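Local coordinates for protein peruvianin-I (Thevetia peruviana, PDB 6ORM) that probably hydrolyses peptide bonds as a cysteine peptidase of plant latex, although it is built on a germin-like cupin fold, at residues 42-46 with 74-78; 95-101 with 144-150; 50-54 with 83-88. One frame throughout, in Å; residues are numbered along the deposited sequence.

Interactions 1 and 2 share one antiparallel sheet, in which strands 73-79 and 145-151 are neighbours: Asn75 O lies 2.8 Å from Ala149 N. Interaction 2 pairs strand 145-151 on its other side with strand 95-101 through backbone hydrogen bonds, regular up to a classic beta bulge, whereas interaction 1 lays a loop over the sheet through an arginine side chain. Both reach the second subunit and the same sugar. Interaction 3, centred about 15 and 14 Å from the other two centres, joins a turn to a loop with a salt bridge and waters; Leu54 CD1 meets Cys77 CB (3.9 Å) of interaction 1. All three are largely buried, with exposed contact residues only in the loop 42-46.

Interaction 1 (42-46 with 74-78); sequences FKQAP and INRCV. With NAG (2-acetamido-2-deoxy-beta-D-glucopyranose), chain D; NAG (2-acetamido-2-deoxy-beta-D-glucopyranose), chain B; NAG (2-acetamido-2-deoxy-beta-D-glucopyranose), chain E.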
loop_
_atom_site.group_PDB
_atom_site.type_symbol
_atom_site.label_atom_id
_atom_site.label_comp_id
_atom_site.label_asym_id
_atom_site.label_seq_id
_atom_site.Cartn_x
_atom_site.Cartn_y
_atom_site.Cartn_z
ATOM N N PHE A 42 8.564 24.987 -15.589
ATOM C CA PHE A 42 7.383 25.799 -15.866
ATOM C C PHE A 42 7.726 27.220 -16.283
ATOM O O PHE A 42 6.842 27.934 -16.764
ATOM C CB PHE A 42 6.465 25.856 -14.642
ATOM C CG PHE A 42 5.696 24.594 -14.399
ATOM C CD1 PHE A 42 5.488 23.681 -15.418
ATOM C CD2 PHE A 42 5.173 24.325 -13.146
ATOM C CE1 PHE A 42 4.777 22.519 -15.190
ATOM C CE2 PHE A 42 4.460 23.166 -12.910
ATOM C CZ PHE A 42 4.259 22.262 -13.934
ATOM N N LYS A 43 8.982 27.641 -16.123
ATOM C CA LYS A 43 9.386 28.956 -16.602
ATOM C C LYS A 43 9.440 29.024 -18.117
ATOM O O LYS A 43 9.432 30.128 -18.676
ATOM C CB LYS A 43 10.733 29.343 -15.999
ATOM C CG LYS A 43 10.627 29.656 -14.528
ATOM C CD LYS A 43 11.771 30.513 -14.069
ATOM C CE LYS A 43 11.588 30.873 -12.621
ATOM N NZ LYS A 43 12.512 30.100 -11.760
ATOM N N GLN A 44 9.512 27.883 -18.795
ATOM C CA GLN A 44 9.363 27.859 -20.240
ATOM C C GLN A 44 7.887 27.818 -20.583
ATOM O O GLN A 44 7.166 26.898 -20.156
ATOM C CB GLN A 44 10.116 26.671 -20.822
ATOM C CG GLN A 44 11.438 26.432 -20.113
ATOM C CD GLN A 44 12.159 25.187 -20.585
ATOM O OE1 GLN A 44 11.807 24.598 -21.607
ATOM N NE2 GLN A 44 13.168 24.766 -19.823
ATOM N N ALA A 45 7.432 28.804 -21.355
ATOM C CA ALA A 45 6.072 28.838 -21.850
ATOM C C ALA A 45 5.816 27.641 -22.760
ATOM O O ALA A 45 6.758 27.008 -23.243
ATOM C CB ALA A 45 5.817 30.146 -22.597
ATOM N N PRO A 46 4.550 27.286 -22.975
ATOM C CA PRO A 46 4.244 26.255 -23.970
ATOM C C PRO A 46 4.922 26.567 -25.296
ATOM O O PRO A 46 4.813 27.675 -25.824
ATOM C CB PRO A 46 2.717 26.328 -24.085
ATOM C CG PRO A 46 2.282 26.778 -22.734
ATOM C CD PRO A 46 3.331 27.769 -22.297
ATOM N N ILE A 74 3.059 17.019 -10.852
ATOM C CA ILE A 74 2.240 18.161 -11.240
ATOM C C ILE A 74 2.452 18.425 -12.725
ATOM O O ILE A 74 3.592 18.449 -13.204
ATOM C CB ILE A 74 2.538 19.415 -10.389
ATOM C CG1 ILE A 74 1.531 20.526 -10.700
ATOM C CG2 ILE A 74 3.965 19.903 -10.577
ATOM C CD1 ILE A 74 1.565 21.677 -9.710
ATOM N N ASN A 75 1.355 18.593 -13.458
ATOM C CA ASN A 75 1.394 18.918 -14.874
ATOM C C ASN A 75 0.698 20.253 -15.103
ATOM O O ASN A 75 -0.345 20.524 -14.503
ATOM C CB ASN A 75 0.711 17.829 -15.718
ATOM C CG ASN A 75 1.424 16.491 -15.643
ATOM O OD1 ASN A 75 2.648 16.428 -15.533
ATOM N ND2 ASN A 75 0.656 15.412 -15.707
ATOM N N ARG A 76 1.277 21.081 -15.968
ATOM C CA ARG A 76 0.644 22.325 -16.384
ATOM C C ARG A 76 -0.028 22.118 -17.731
ATOM O O ARG A 76 0.599 21.627 -18.675
ATOM C CB ARG A 76 1.655 23.468 -16.479
ATOM C CG ARG A 76 1.013 24.798 -16.866
ATOM C CD ARG A 76 2.047 25.866 -17.202
ATOM N NE ARG A 76 2.845 25.518 -18.373
ATOM C CZ ARG A 76 4.037 26.038 -18.648
ATOM N NH1 ARG A 76 4.563 26.961 -17.854
ATOM N NH2 ARG A 76 4.692 25.657 -19.737
ATOM N N CYS A 77 -1.296 22.505 -17.822
ATOM C CA CYS A 77 -2.063 22.395 -19.052
ATOM C C CYS A 77 -2.498 23.787 -19.481
ATOM O O CYS A 77 -3.091 24.527 -18.691
ATOM C CB CYS A 77 -3.278 21.483 -18.868
ATOM S SG CYS A 77 -2.908 19.776 -18.356
ATOM N N VAL A 78 -2.207 24.136 -20.730
ATOM C CA VAL A 78 -2.634 25.398 -21.322
ATOM C C VAL A 78 -3.504 25.081 -22.529
ATOM O O VAL A 78 -3.121 24.275 -23.385
ATOM C CB VAL A 78 -1.432 26.275 -21.716
ATOM C CG1 VAL A 78 -1.897 27.561 -22.387
ATOM C CG2 VAL A 78 -0.578 26.578 -20.490
HETATM C C1 NAG D . 4.252 22.078 -24.463
HETATM C C2 NAG D . 4.968 21.296 -25.547
HETATM C C3 NAG D . 6.208 20.631 -24.966
HETATM C C4 NAG D . 7.067 21.640 -24.207
HETATM C C5 NAG D . 6.229 22.504 -23.264
HETATM C C6 NAG D . 7.010 23.643 -22.647
HETATM C C7 NAG D . 3.700 20.352 -27.427
HETATM C C8 NAG D . 2.791 19.249 -27.878
HETATM N N2 NAG D . 4.089 20.305 -26.148
HETATM O O3 NAG D . 6.956 20.040 -26.023
HETATM O O4 NAG D . 7.995 20.933 -23.396
HETATM O O5 NAG D . 5.112 23.080 -23.956
HETATM O O6 NAG D . 7.431 24.590 -23.620
HETATM O O7 NAG D . 4.067 21.243 -28.185
HETATM C C1 NAG B . 9.272 20.823 -24.022
HETATM C C2 NAG B . 10.227 20.363 -22.925
HETATM C C3 NAG B . 11.615 20.081 -23.495
HETATM C C4 NAG B . 11.523 19.132 -24.684
HETATM C C5 NAG B . 10.549 19.697 -25.709
HETATM C C6 NAG B . 10.335 18.789 -26.897
HETATM C C7 NAG B . 9.638 21.258 -20.713
HETATM C C8 NAG B . 9.840 22.378 -19.739
HETATM N N2 NAG B . 10.305 21.358 -21.867
HETATM O O3 NAG B . 12.411 19.510 -22.461
HETATM O O4 NAG B . 12.798 18.973 -25.301
HETATM O O5 NAG B . 9.270 19.880 -25.088
HETATM O O6 NAG B . 9.523 17.673 -26.561
HETATM O O7 NAG B . 8.906 20.305 -20.466
HETATM C C1 NAG E . -1.405 31.459 -25.288
HETATM C C2 NAG E . -1.195 32.930 -25.631
HETATM C C3 NAG E . -0.180 33.070 -26.768
HETATM C C4 NAG E . 1.114 32.349 -26.409
HETATM C C5 NAG E . 0.817 30.899 -26.021
HETATM C C6 NAG E . 2.027 30.171 -25.484
HETATM C C7 NAG E . -2.949 34.591 -25.232
HETATM C C8 NAG E . -4.255 35.159 -25.698
HETATM N N2 NAG E . -2.451 33.585 -25.960
HETATM O O3 NAG E . 0.089 34.444 -27.036
HETATM O O4 NAG E . 2.000 32.376 -27.526
HETATM O O5 NAG E . -0.157 30.862 -24.968
HETATM O O6 NAG E . 2.397 30.672 -24.206
HETATM O O7 NAG E . -2.368 35.022 -24.241
#
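Phe42, near the end of a 3-10 segment, opens the contact: Phe42 CE1 lies 3.5 Å from Arg76 CB and Phe42 CE2 4.0 Å from Ile74 CG2, and the ring also meets that of Tyr148 edge-to-face. Its carbonyl O takes a weak hydrogen bond from Arg76 NH1 (2.7 Å, 127°). Lys43 points away and forms a salt bridge with Asp125 of the second subunit. The best-aligned bond is Arg76 NH2 to Gln44 O (2.8 Å, 173°); Arg76 NH2 also bonds to Thr57. Ala45 turns outward, its O accepting a hydrogen bond from O6 of the chain D sugar at 2.5 Å. Pro46 then folds back, with CD 3.6 Å from Arg76 NH2 and CG 3.6 Å from Val78 CG2. The guanidinium thus sits between Phe42 CD1 over one face and Pro46 CD over the opposite one. Ile74, Arg76 and Val78 point toward the loop while Asn75 and Cys77 point away, the alternation of a strand, here of the cupin beta-barrel with a loop packed against it.

Interaction 2 (95-101 with 144-150); sequences SLVMATE and NATFYAS. With NAG (2-acetamido-2-deoxy-beta-D-glucopyranose), chain E.
An antiparallel strand pair with a classic beta bulge joins 95-101 to 145-150, axes 4.4 Å apart at 159°. Leu96-Ser150 and Met98-Tyr148 are hydrogen-bonded pairs: Leu96 N to Ser150 O 2.7 Å, Ser150 N to Leu96 O, Met98 N to Tyr148 O and Tyr148 N to Met98 O each 2.8 Å. Val97-Ala149 and Ala99-Phe147 are non-hydrogen-bonded pairs, CA-CA 4.4 and 4.2 Å. At the bulge Thr100 (phi/psi -125/-20) and Glu101 both face Thr146, whose O accepts from Thr100 N (2.9 Å) and Glu101 N (3.2 Å); Thr146 N returns a bond to Glu101 O (2.9 Å). In this cupin barrel sheet, Val97 CG1 packs 3.5 Å from Phe147 CD2 (chi1 p) on one face. On the other, Leu96, Met98, Tyr148 and Ser150 meet the second subunit, Ser150 OG bonding to its counterpart there. Thr146 OG1 donates to Glu101 OE1 (2.9 Å). Water 1 links Glu101 OE1 (3.2 Å) to Asn144 ND2 (2.8 Å), which is N-glycosylated, bonded to C1 of the chain E sugar at 1.4 Å.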
loop_
_atom_site.group_PDB
_atom_site.type_symbol
_atom_site.label_atom_id
_atom_site.label_comp_id
_atom_site.label_asym_id
_atom_site.label_seq_id
_atom_site.Cartn_x
_atom_site.Cartn_y
_atom_site.Cartn_z
ATOM N N SER A 95 -6.360 12.965 -9.866
ATOM C CA SER A 95 -5.916 14.251 -10.389
ATOM C C SER A 95 -6.702 15.359 -9.709
ATOM O O SER A 95 -7.933 15.390 -9.791
ATOM C CB SER A 95 -6.087 14.324 -11.908
ATOM O OG SER A 95 -5.614 15.565 -12.404
ATOM N N LEU A 96 -5.989 16.265 -9.046
ATOM C CA LEU A 96 -6.574 17.446 -8.424
ATOM C C LEU A 96 -6.221 18.646 -9.297
ATOM O O LEU A 96 -5.058 19.059 -9.358
ATOM C CB LEU A 96 -6.063 17.614 -6.993
ATOM C CG LEU A 96 -6.640 18.751 -6.145
ATOM C CD1 LEU A 96 -8.163 18.728 -6.154
ATOM C CD2 LEU A 96 -6.113 18.655 -4.721
ATOM N N VAL A 97 -7.224 19.192 -9.973
ATOM C CA VAL A 97 -7.032 20.270 -10.936
ATOM C C VAL A 97 -7.219 21.607 -10.233
ATOM O O VAL A 97 -8.189 21.795 -9.492
ATOM C CB VAL A 97 -8.016 20.133 -12.111
ATOM C CG1 VAL A 97 -7.973 21.373 -12.992
ATOM C CG2 VAL A 97 -7.709 18.887 -12.920
ATOM N N MET A 98 -6.281 22.532 -10.445
ATOM C CA MET A 98 -6.454 23.917 -10.022
ATOM C C MET A 98 -6.421 24.820 -11.244
ATOM O O MET A 98 -5.405 24.883 -11.946
ATOM C CB MET A 98 -5.385 24.366 -9.025
ATOM C CG MET A 98 -5.611 25.815 -8.590
ATOM S SD MET A 98 -4.619 26.388 -7.199
ATOM C CE MET A 98 -2.977 26.352 -7.915
ATOM N N ALA A 99 -7.520 25.532 -11.483
ATOM C CA ALA A 99 -7.565 26.539 -12.531
ATOM C C ALA A 99 -6.882 27.813 -12.050
ATOM O O ALA A 99 -7.086 28.251 -10.916
ATOM C CB ALA A 99 -9.013 26.837 -12.927
ATOM N N THR A 100 -6.044 28.391 -12.911
ATOM C CA THR A 100 -5.322 29.614 -12.577
ATOM C C THR A 100 -5.512 30.754 -13.570
ATOM O O THR A 100 -5.267 31.907 -13.198
ATOM C CB THR A 100 -3.817 29.330 -12.437
ATOM O OG1 THR A 100 -3.314 28.791 -13.665
ATOM C CG2 THR A 100 -3.566 28.334 -11.310
ATOM N N GLU A 101 -5.935 30.483 -14.802
ATOM C CA GLU A 101 -6.141 31.533 -15.790
ATOM C C GLU A 101 -7.278 31.118 -16.714
ATOM O O GLU A 101 -7.376 29.950 -17.094
ATOM C CB GLU A 101 -4.862 31.797 -16.592
ATOM C CG GLU A 101 -5.073 32.511 -17.917
ATOM C CD GLU A 101 -3.866 32.402 -18.832
ATOM O OE1 GLU A 101 -3.794 31.421 -19.611
ATOM O OE2 GLU A 101 -2.992 33.295 -18.767
ATOM N N ASN A 144 -6.257 32.230 -23.384
ATOM C CA ASN A 144 -5.783 30.928 -22.945
ATOM C C ASN A 144 -6.346 30.577 -21.576
ATOM O O ASN A 144 -6.536 31.442 -20.717
ATOM C CB ASN A 144 -4.257 30.897 -22.854
ATOM C CG ASN A 144 -3.574 31.000 -24.199
ATOM O OD1 ASN A 144 -4.182 30.813 -25.253
ATOM N ND2 ASN A 144 -2.281 31.306 -24.157
ATOM N N ALA A 145 -6.586 29.289 -21.371
ATOM C CA ALA A 145 -6.913 28.742 -20.064
ATOM C C ALA A 145 -5.710 27.964 -19.551
ATOM O O ALA A 145 -5.107 27.186 -20.299
ATOM C CB ALA A 145 -8.146 27.843 -20.137
ATOM N N THR A 146 -5.353 28.180 -18.289
ATOM C CA THR A 146 -4.260 27.459 -17.650
ATOM C C THR A 146 -4.774 26.774 -16.393
ATOM O O THR A 146 -5.487 27.389 -15.594
ATOM C CB THR A 146 -3.102 28.399 -17.299
ATOM O OG1 THR A 146 -2.626 29.043 -18.487
ATOM C CG2 THR A 146 -1.955 27.625 -16.656
ATOM N N PHE A 147 -4.427 25.499 -16.231
ATOM C CA PHE A 147 -4.698 24.795 -14.990
ATOM C C PHE A 147 -3.567 23.820 -14.701
ATOM O O PHE A 147 -2.861 23.373 -15.607
ATOM C CB PHE A 147 -6.054 24.068 -15.016
ATOM C CG PHE A 147 -6.200 23.054 -16.118
ATOM C CD1 PHE A 147 -6.597 23.441 -17.386
ATOM C CD2 PHE A 147 -5.980 21.707 -15.872
ATOM C CE1 PHE A 147 -6.750 22.510 -18.393
ATOM C CE2 PHE A 147 -6.133 20.770 -16.876
ATOM C CZ PHE A 147 -6.524 21.172 -18.138
ATOM N N TYR A 148 -3.399 23.512 -13.419
ATOM C CA TYR A 148 -2.381 22.587 -12.948
ATOM C C TYR A 148 -3.055 21.354 -12.370
ATOM O O TYR A 148 -3.998 21.469 -11.580
ATOM C CB TYR A 148 -1.488 23.248 -11.896
ATOM C CG TYR A 148 -0.675 24.388 -12.450
ATOM C CD1 TYR A 148 -1.237 25.643 -12.633
ATOM C CD2 TYR A 148 0.653 24.205 -12.809
ATOM C CE1 TYR A 148 -0.498 26.686 -13.148
ATOM C CE2 TYR A 148 1.402 25.242 -13.324
ATOM C CZ TYR A 148 0.821 26.480 -13.491
ATOM O OH TYR A 148 1.560 27.519 -14.006
ATOM N N ALA A 149 -2.577 20.183 -12.771
ATOM C CA ALA A 149 -3.065 18.915 -12.252
ATOM C C ALA A 149 -2.039 18.350 -11.278
ATOM O O ALA A 149 -0.896 18.084 -11.663
ATOM C CB ALA A 149 -3.333 17.928 -13.389
ATOM N N SER A 150 -2.441 18.194 -10.018
ATOM C CA SER A 150 -1.639 17.486 -9.028
ATOM C C SER A 150 -2.108 16.038 -8.975
ATOM O O SER A 150 -3.306 15.778 -8.825
ATOM C CB SER A 150 -1.766 18.142 -7.652
ATOM O OG SER A 150 -1.222 19.452 -7.649
HETATM C C1 NAG E . -1.405 31.459 -25.288
HETATM C C2 NAG E . -1.195 32.930 -25.631
HETATM C C3 NAG E . -0.180 33.070 -26.768
HETATM C C4 NAG E . 1.114 32.349 -26.409
HETATM C C5 NAG E . 0.817 30.899 -26.021
HETATM C C6 NAG E . 2.027 30.171 -25.484
HETATM C C7 NAG E . -2.949 34.591 -25.232
HETATM C C8 NAG E . -4.255 35.159 -25.698
HETATM N N2 NAG E . -2.451 33.585 -25.960
HETATM O O3 NAG E . 0.089 34.444 -27.036
HETATM O O4 NAG E . 2.000 32.376 -27.526
HETATM O O5 NAG E . -0.157 30.862 -24.968
HETATM O O6 NAG E . 2.397 30.672 -24.206
HETATM O O7 NAG E . -2.368 35.022 -24.241
HETATM O O HOH W 1 -1.292 31.660 -21.539
#

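Interaction 3 (50-54 with 83-88); sequences DQWGL and GSTQFR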
loop_
_atom_site.group_PDB
_atom_site.type_symbol
_atom_site.label_atom_id
_atom_site.label_comp_id
_atom_site.label_asym_id
_atom_site.label_seq_id
_atom_site.Cartn_x
_atom_site.Cartn_y
_atom_site.Cartn_z
ATOM N N ASP A 50 -1.144 20.767 -29.387
ATOM C CA ASP A 50 -1.577 19.683 -30.248
ATOM C C ASP A 50 -2.704 20.179 -31.150
ATOM O O ASP A 50 -3.166 21.317 -31.039
ATOM C CB ASP A 50 -1.968 18.451 -29.420
ATOM C CG ASP A 50 -3.165 18.693 -28.489
ATOM O OD1 ASP A 50 -3.913 19.677 -28.664
ATOM O OD2 ASP A 50 -3.357 17.871 -27.562
ATOM N N GLN A 51 -3.146 19.314 -32.068
ATOM C CA GLN A 51 -4.192 19.683 -33.021
ATOM C C GLN A 51 -5.453 20.219 -32.350
ATOM O O GLN A 51 -6.230 20.927 -32.998
ATOM C CB GLN A 51 -4.547 18.499 -33.920
ATOM C CG GLN A 51 -4.813 17.189 -33.211
ATOM C CD GLN A 51 -5.274 16.120 -34.180
ATOM O OE1 GLN A 51 -5.982 16.412 -35.145
ATOM N NE2 GLN A 51 -4.857 14.879 -33.945
ATOM N N TRP A 52 -5.690 19.891 -31.079
ATOM C CA TRP A 52 -6.919 20.280 -30.398
ATOM C C TRP A 52 -6.716 21.473 -29.471
ATOM O O TRP A 52 -7.632 21.828 -28.723
ATOM C CB TRP A 52 -7.497 19.084 -29.626
ATOM C CG TRP A 52 -7.742 17.889 -30.514
ATOM C CD1 TRP A 52 -8.682 17.775 -31.501
ATOM C CD2 TRP A 52 -7.036 16.640 -30.492
ATOM N NE1 TRP A 52 -8.598 16.541 -32.099
ATOM C CE2 TRP A 52 -7.598 15.823 -31.496
ATOM C CE3 TRP A 52 -5.984 16.134 -29.721
ATOM C CZ2 TRP A 52 -7.141 14.530 -31.748
ATOM C CZ3 TRP A 52 -5.531 14.852 -29.974
ATOM C CH2 TRP A 52 -6.109 14.064 -30.979
ATOM N N GLY A 53 -5.542 22.102 -29.513
ATOM C CA GLY A 53 -5.285 23.313 -28.755
ATOM C C GLY A 53 -4.797 23.124 -27.339
ATOM O O GLY A 53 -4.912 24.056 -26.536
ATOM N N LEU A 54 -4.237 21.967 -27.008
ATOM C CA LEU A 54 -3.744 21.687 -25.668
ATOM C C LEU A 54 -2.223 21.609 -25.666
ATOM O O LEU A 54 -1.626 20.974 -26.544
ATOM C CB LEU A 54 -4.325 20.375 -25.135
ATOM C CG LEU A 54 -3.640 19.790 -23.895
ATOM C CD1 LEU A 54 -3.898 20.654 -22.672
ATOM C CD2 LEU A 54 -4.083 18.354 -23.648
ATOM N N GLY A 83 -9.842 25.420 -27.351
ATOM C CA GLY A 83 -9.121 24.186 -27.153
ATOM C C GLY A 83 -9.795 23.268 -26.150
ATOM O O GLY A 83 -10.576 23.687 -25.295
ATOM N N SER A 84 -9.479 21.983 -26.272
ATOM C CA SER A 84 -10.007 20.983 -25.361
ATOM C C SER A 84 -9.014 19.835 -25.279
ATOM O O SER A 84 -8.151 19.667 -26.145
ATOM C CB SER A 84 -11.390 20.483 -25.799
ATOM O OG SER A 84 -11.286 19.318 -26.594
ATOM N N THR A 85 -9.155 19.039 -24.225
ATOM C CA THR A 85 -8.255 17.925 -23.967
ATOM C C THR A 85 -8.670 16.649 -24.678
ATOM O O THR A 85 -7.888 15.693 -24.694
ATOM C CB THR A 85 -8.194 17.634 -22.465
ATOM O OG1 THR A 85 -9.500 17.260 -22.009
ATOM C CG2 THR A 85 -7.730 18.863 -21.698
ATOM N N GLN A 86 -9.883 16.611 -25.242
ATOM C CA GLN A 86 -10.531 15.378 -25.674
ATOM C C GLN A 86 -10.783 14.546 -24.419
ATOM O O GLN A 86 -10.567 15.024 -23.299
ATOM C CB GLN A 86 -9.697 14.605 -26.705
ATOM C CG GLN A 86 -9.008 15.479 -27.759
ATOM C CD GLN A 86 -9.971 16.285 -28.610
ATOM O OE1 GLN A 86 -10.491 15.799 -29.611
ATOM N NE2 GLN A 86 -10.203 17.535 -28.221
ATOM N N PHE A 87 -11.300 13.334 -24.573
ATOM C CA PHE A 87 -11.538 12.473 -23.423
ATOM C C PHE A 87 -10.251 11.747 -23.046
ATOM O O PHE A 87 -9.641 11.074 -23.881
ATOM C CB PHE A 87 -12.663 11.487 -23.727
ATOM C CG PHE A 87 -13.967 12.157 -24.053
ATOM C CD1 PHE A 87 -14.666 12.848 -23.076
ATOM C CD2 PHE A 87 -14.487 12.108 -25.334
ATOM C CE1 PHE A 87 -15.868 13.469 -23.368
ATOM C CE2 PHE A 87 -15.690 12.722 -25.633
ATOM C CZ PHE A 87 -16.379 13.409 -24.649
ATOM N N ARG A 88 -9.846 11.879 -21.782
ATOM C CA ARG A 88 -8.565 11.355 -21.334
ATOM C C ARG A 88 -8.723 10.650 -19.995
ATOM O O ARG A 88 -9.694 10.862 -19.264
ATOM C CB ARG A 88 -7.514 12.473 -21.225
ATOM C CG ARG A 88 -7.039 12.994 -22.577
ATOM C CD ARG A 88 -5.909 14.006 -22.447
ATOM N NE ARG A 88 -5.713 14.741 -23.694
ATOM C CZ ARG A 88 -4.597 14.709 -24.414
ATOM N NH1 ARG A 88 -3.561 13.989 -24.003
ATOM N NH2 ARG A 88 -4.512 15.401 -25.542
HETATM O O HOH W 2 -6.076 17.664 -26.583
HETATM O O HOH W 3 -2.140 15.582 -26.966
#
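Residues 50-53 form a type I beta turn, closed by Gly53 N to Asp50 O (2.9 Å). Gly53 takes positive phi (87/21) and Asp50 N bonds to Leu54 O (2.9 Å), a pattern that fits a G1 beta bulge after the turn. The partner segment is mostly irregular, leading into a short strand that carries on past Arg88. The backbones come closest where two glycines meet, Gly53 CA to Gly83 CA at 4.2 Å; an ideal CB on either would clash with the other residue. Here Ser84 N donates to Trp52 O (3.1 Å, 159°), and Gly83 CA makes a CA-H...O contact with the same oxygen at 3.2 Å.

Among the side chains, Asp50 serves both its own turn and the partner. Its OD1 accepts from Leu54 N (2.8 Å) and weakly from Trp52 N (3.0 Å), while its OD2 forms a long salt bridge with Arg88 NH2 (3.4 Å). Water 2 joins Asp50 OD2, Ser84 O and Arg88 NH2, each at 2.9 Å, and water 3 lies 2.7 Å from Asp50 OD2 and 2.8 Å from Arg88 NH2. Arg88 NE bonds to Thr85 O (2.6 Å), which helps fix the guanidinium, and Leu54 CD2 covers one of its faces, 3.5 Å from NH2. Gln86 CG lies over the six-membered ring of Trp52 in a CH-pi contact (3.9 Å to the centroid, 24° off the normal). Trp52 and Arg88 both also touch Ile160 of strand 159-162. With direct contact at 3.4 Å and two waters bridging the same charges, the ion pair is partly hydrated, so the Asp50-Arg88 link combines a long direct contact with water-mediated hydrogen bonds.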